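Local coordinates for aminofutalosine deaminase (Helicobacter pylori, PDB 7LKK) that deaminates aminofutalosine in the menaquinone pathway, using a metal-dependent active site of the amidohydrolase family that here holds methylthio-coformycin, at the interface of chains A and B. Numbering follows the deposited sequence. Chains: chain A/B, Aminofutalosine deaminase.

Contact 1: the interface of chains A and B. Residues chain A 354, 399-400, 403-404; chain B 91-93.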
# COMPACT_ATOMS: atom_id res chain seq x y z
N LEU A 354 -13.78 -4.95 6.65
CA LEU A 354 -14.00 -6.36 6.94
C LEU A 354 -14.65 -7.07 5.76
O LEU A 354 -14.29 -8.21 5.44
CB LEU A 354 -14.85 -6.51 8.21
CG LEU A 354 -14.11 -6.16 9.50
CD1 LEU A 354 -15.05 -6.21 10.70
CD2 LEU A 354 -12.92 -7.08 9.71
N GLU A 399 -13.51 -12.94 14.06
CA GLU A 399 -14.03 -11.94 13.13
C GLU A 399 -12.94 -11.03 12.57
O GLU A 399 -13.16 -10.39 11.54
CB GLU A 399 -15.13 -11.12 13.79
CG GLU A 399 -14.66 -10.19 14.89
CD GLU A 399 -15.43 -8.88 14.89
OE1 GLU A 399 -16.65 -8.91 14.61
OE2 GLU A 399 -14.81 -7.82 15.15
N GLN A 400 -11.79 -10.94 13.23
CA GLN A 400 -10.67 -10.13 12.75
C GLN A 400 -9.63 -10.96 12.01
O GLN A 400 -8.70 -10.37 11.44
CB GLN A 400 -10.00 -9.40 13.92
CG GLN A 400 -10.84 -8.31 14.57
CD GLN A 400 -10.76 -6.99 13.83
OE1 GLN A 400 -9.67 -6.54 13.46
NE2 GLN A 400 -11.90 -6.35 13.62
N LEU A 403 -8.76 -10.15 8.16
CA LEU A 403 -8.16 -8.84 7.97
C LEU A 403 -6.77 -8.76 8.60
O LEU A 403 -5.82 -8.28 7.97
CB LEU A 403 -9.07 -7.75 8.53
CG LEU A 403 -8.48 -6.34 8.60
CD1 LEU A 403 -8.07 -5.85 7.22
CD2 LEU A 403 -9.46 -5.37 9.24
N GLN A 404 -6.63 -9.23 9.84
CA GLN A 404 -5.33 -9.21 10.50
C GLN A 404 -4.31 -10.06 9.75
O GLN A 404 -3.13 -9.71 9.68
CB GLN A 404 -5.45 -9.68 11.95
CG GLN A 404 -6.36 -8.82 12.82
CD GLN A 404 -5.76 -7.48 13.18
OE1 GLN A 404 -4.55 -7.27 13.04
NE2 GLN A 404 -6.60 -6.57 13.65
N PHE B 91 -5.60 -4.63 18.70
CA PHE B 91 -6.73 -3.74 18.48
C PHE B 91 -7.52 -4.15 17.25
O PHE B 91 -6.94 -4.61 16.26
CB PHE B 91 -6.26 -2.28 18.35
CG PHE B 91 -5.39 -1.82 19.49
CD1 PHE B 91 -5.66 -2.23 20.78
CD2 PHE B 91 -4.32 -0.97 19.26
CE1 PHE B 91 -4.86 -1.81 21.83
CE2 PHE B 91 -3.52 -0.54 20.31
CZ PHE B 91 -3.79 -0.96 21.60
N ASP B 92 -8.84 -3.98 17.31
CA ASP B 92 -9.70 -4.32 16.19
C ASP B 92 -9.64 -3.23 15.12
O ASP B 92 -9.53 -2.04 15.42
CB ASP B 92 -11.15 -4.49 16.65
CG ASP B 92 -11.34 -5.67 17.59
OD1 ASP B 92 -10.40 -6.48 17.75
OD2 ASP B 92 -12.45 -5.79 18.15
N TYR B 93 -9.74 -3.65 13.86
CA TYR B 93 -9.78 -2.74 12.73
C TYR B 93 -11.08 -2.93 11.96
O TYR B 93 -11.79 -3.93 12.13
CB TYR B 93 -8.58 -2.93 11.80
CG TYR B 93 -7.25 -2.63 12.45
CD1 TYR B 93 -7.08 -1.51 13.26
CD2 TYR B 93 -6.15 -3.46 12.27
CE1 TYR B 93 -5.87 -1.23 13.86
CE2 TYR B 93 -4.94 -3.19 12.86
CZ TYR B 93 -4.80 -2.07 13.66
OH TYR B 93 -3.59 -1.79 14.25
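In this amidohydrolase, the loop between 3-10 helix 82-84 and helix 96-106, downstream of the His-X-His metal motif at the end of strand 75-80, carries B:Asp92 and B:Tyr93 to A:Gln400, the residue just ahead of helix 401-408. The primary amide of A:Gln400 reads the backbone of B:Tyr93 with both of its ends. Its NE2 gives a bond of 2.8 Å to the carbonyl O of B:Tyr93, nearly straight at the hydrogen, in the amide plane and on a lone pair of that oxygen. Its OE1 takes the backbone N of B:Tyr93 at 2.9 Å, but this donor stands 36° out of the carbonyl plane. The same OE1 also accepts NE2 of A:Gln404, one helical turn on, at 3.1 Å and in the carbonyl plane. Two donors from different chains thus grip one oxygen and fix which way round the amide lies. A bend at chi2 (-84°) turns the A:Gln400 amide toward the loop.

NE2 of A:Gln404 also lies 3.4 Å from CD2 of the B:Tyr93 ring, amide and ring planes 29° apart. The B:Asp92 carboxylate stacks nearly parallel on the A:Gln400 amide, its OD1 3.7 Å from CG of A:Gln400. Nearby, OE2 of A:Glu399 lies 4.3 Å from OD2 of B:Asp92, a probably mildly unfavourable pairing of like charges. On the other flank the CD2 methyl of A:Leu403 packs at 3.6 Å against CB of B:Tyr93.

Contact 2: the interface of chains A and B. Residues chain A 91-94; chain B 400, 403-404.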
# COMPACT_ATOMS: atom_id res chain seq x y z
N PHE A 91 10.11 2.29 -17.22
CA PHE A 91 8.84 2.71 -17.80
C PHE A 91 8.26 3.87 -17.01
O PHE A 91 8.42 3.96 -15.79
CB PHE A 91 7.84 1.55 -17.85
CG PHE A 91 8.36 0.32 -18.53
CD1 PHE A 91 9.19 0.41 -19.63
CD2 PHE A 91 8.00 -0.94 -18.08
CE1 PHE A 91 9.67 -0.73 -20.26
CE2 PHE A 91 8.47 -2.08 -18.71
CZ PHE A 91 9.31 -1.97 -19.80
N ASP A 92 7.58 4.77 -17.72
CA ASP A 92 6.95 5.93 -17.09
C ASP A 92 5.63 5.54 -16.43
O ASP A 92 4.90 4.68 -16.92
CB ASP A 92 6.70 7.03 -18.12
CG ASP A 92 7.99 7.64 -18.65
OD1 ASP A 92 9.06 7.41 -18.06
OD2 ASP A 92 7.92 8.36 -19.67
N TYR A 93 5.33 6.20 -15.32
CA TYR A 93 4.07 6.02 -14.61
C TYR A 93 3.34 7.36 -14.52
O TYR A 93 3.92 8.42 -14.76
CB TYR A 93 4.30 5.44 -13.21
CG TYR A 93 4.90 4.05 -13.22
CD1 TYR A 93 4.40 3.07 -14.05
CD2 TYR A 93 5.97 3.73 -12.40
CE1 TYR A 93 4.95 1.79 -14.07
CE2 TYR A 93 6.53 2.47 -12.40
CZ TYR A 93 6.01 1.50 -13.24
OH TYR A 93 6.55 0.24 -13.25
N GLY A 94 2.06 7.29 -14.18
CA GLY A 94 1.22 8.47 -14.08
C GLY A 94 0.20 8.60 -15.18
O GLY A 94 -0.72 9.42 -15.06
N GLN B 400 9.80 12.28 -13.94
CA GLN B 400 9.42 11.08 -13.21
C GLN B 400 10.15 10.94 -11.88
O GLN B 400 9.81 10.04 -11.11
CB GLN B 400 9.69 9.83 -14.06
CG GLN B 400 8.79 9.69 -15.29
CD GLN B 400 7.46 9.07 -14.96
OE1 GLN B 400 7.39 8.06 -14.25
NE2 GLN B 400 6.38 9.66 -15.47
N LEU B 403 8.06 10.75 -8.39
CA LEU B 403 7.20 9.59 -8.27
C LEU B 403 8.01 8.30 -8.19
O LEU B 403 7.73 7.43 -7.35
CB LEU B 403 6.22 9.54 -9.45
CG LEU B 403 5.40 8.25 -9.61
CD1 LEU B 403 4.56 7.97 -8.38
CD2 LEU B 403 4.52 8.34 -10.85
N GLN B 404 9.00 8.15 -9.07
CA GLN B 404 9.83 6.95 -9.04
C GLN B 404 10.59 6.83 -7.72
O GLN B 404 10.79 5.72 -7.22
CB GLN B 404 10.81 6.95 -10.22
CG GLN B 404 10.14 6.94 -11.59
CD GLN B 404 9.58 5.58 -11.97
OE1 GLN B 404 9.91 4.56 -11.37
NE2 GLN B 404 8.72 5.56 -12.98
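The ring of A:Tyr93 has the carbonyl O of A:Phe91 over the centre of one face, and NE2 of B:Gln404 stands above that same face, displaced past the rim and 3.3 Å from CD2. The amide of B:Gln404 is tilted 25° from the ring, and its chain, bent at chi2 (-75°), crosses the tyrosine at about a right angle. NE2 also reaches O of A:Phe91 at 3.2 Å, a weak, bent hydrogen bond.

The second flat pair is the A:Asp92 carboxylate, stacked on one face of the B:Gln400 amide. At the amide's edge, NE2 of B:Gln400 donates to O of A:Tyr93 at 2.8 Å, while OE1 accepts NE2 of B:Gln404 at 3.1 Å; both partners lie close to the plane. The backbone N of A:Tyr93, 3.0 Å from OE1 of B:Gln400, approaches from the face that the aspartate covers. CD2 of B:Leu403 closes the patch at 3.7 Å from CB of A:Tyr93. With main-chain N and O both held, the site pins the chain A loop between 3-10 helix 82-84 and helix 96-106 to chain B; those two elements carry the ligand-pocket residues A:Phe84 and A:Trp99, so this grip may steady one side of the pocket.

Contact 3: the interface of chains A and B. Residues chain A 347, 407; chain B 301, 304, 344.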
# COMPACT_ATOMS: atom_id res chain seq x y z
N LEU A 347 -6.22 -0.81 0.26
CA LEU A 347 -6.08 0.64 0.24
C LEU A 347 -6.78 1.29 -0.95
O LEU A 347 -7.07 2.49 -0.89
CB LEU A 347 -4.60 1.02 0.24
CG LEU A 347 -3.79 0.64 1.48
CD1 LEU A 347 -2.31 0.83 1.22
CD2 LEU A 347 -4.25 1.46 2.68
N LEU A 407 -3.11 -8.07 6.82
CA LEU A 407 -2.29 -6.94 7.24
C LEU A 407 -0.89 -7.38 7.65
O LEU A 407 0.09 -6.67 7.39
CB LEU A 407 -2.96 -6.18 8.39
CG LEU A 407 -4.23 -5.40 8.04
CD1 LEU A 407 -4.82 -4.76 9.29
CD2 LEU A 407 -3.94 -4.34 6.98
N PHE B 301 -2.90 5.32 6.29
CA PHE B 301 -3.12 3.93 6.68
C PHE B 301 -3.98 3.83 7.92
O PHE B 301 -4.87 2.97 8.01
CB PHE B 301 -1.78 3.22 6.89
CG PHE B 301 -1.82 1.74 6.59
CD1 PHE B 301 -2.24 0.83 7.55
CD2 PHE B 301 -1.44 1.27 5.35
CE1 PHE B 301 -2.27 -0.52 7.28
CE2 PHE B 301 -1.48 -0.09 5.06
CZ PHE B 301 -1.90 -0.98 6.03
N ARG B 304 -7.59 4.34 6.97
CA ARG B 304 -8.20 3.19 6.32
C ARG B 304 -8.56 2.10 7.32
O ARG B 304 -9.59 1.43 7.19
CB ARG B 304 -7.27 2.63 5.24
CG ARG B 304 -7.90 1.56 4.36
CD ARG B 304 -9.11 2.10 3.62
NE ARG B 304 -9.86 1.04 2.93
CZ ARG B 304 -11.01 0.54 3.36
NH1 ARG B 304 -11.55 0.98 4.49
NH2 ARG B 304 -11.62 -0.41 2.67
N ALA B 344 1.29 4.32 0.66
CA ALA B 344 -0.12 4.17 1.01
C ALA B 344 -0.90 5.44 0.69
O ALA B 344 -2.04 5.37 0.23
CB ALA B 344 -0.26 3.81 2.49
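An apolar helix-to-helix interface brings A:Leu347 against B:Ala344, B:Phe301 and B:Arg304, and supplies part of the greasy middle of the two-fold dimer in the deposited assembly; whether this is the dimer in solution the structure alone does not show. The forked end of A:Leu347 does most of the touching. Its CD1 methyl meets the CB of B:Ala344 at 3.8 Å, and its CD2 methyl lies off one face of the B:Phe301 ring, displaced past the CD2-CE2 rim, at 3.9 Å from the ring CD2. That leucine methyl also rests on the aliphatic part of B:Arg304, 4.0 Å from CG.

The leucine and phenylalanine side chains cross at about a right angle. At the far end of the ring, CD2 of A:Leu407 comes to the rim, 4.0 Å from CZ of B:Phe301, the two side chains sliding past each other in opposite directions. The ring is thereby touched at its CD2-CE2 rim by A:Leu347 and at CZ by A:Leu407, which should limit its freedom to shift.

A:Leu347 lies near the end of helix 338-348 and B:Ala344 in the same helix of the other chain, while B:Phe301 and B:Arg304 belong to the short helix 300-305, right after strand 294-298 and next to the ligand-pocket residue B:Leu306.

Contact 1 and contact 2 are the same glutamine-to-loop clamp with the chains exchanged, their C-alpha centres about 34 Å apart. Contact 3 falls between them, about 13 Å from contact 1 and 22 Å from contact 2, and as given here is one of two symmetric copies. Helix 401-408 joins contact 1 to contact 3, since A:Leu403 and A:Gln404 face the loop and A:Leu407, one turn further along, faces the neighbouring phenylalanine. The polar clamps would fix the register of the two subunits at either end, while the apolar contact 3 adds hidden apolar surface.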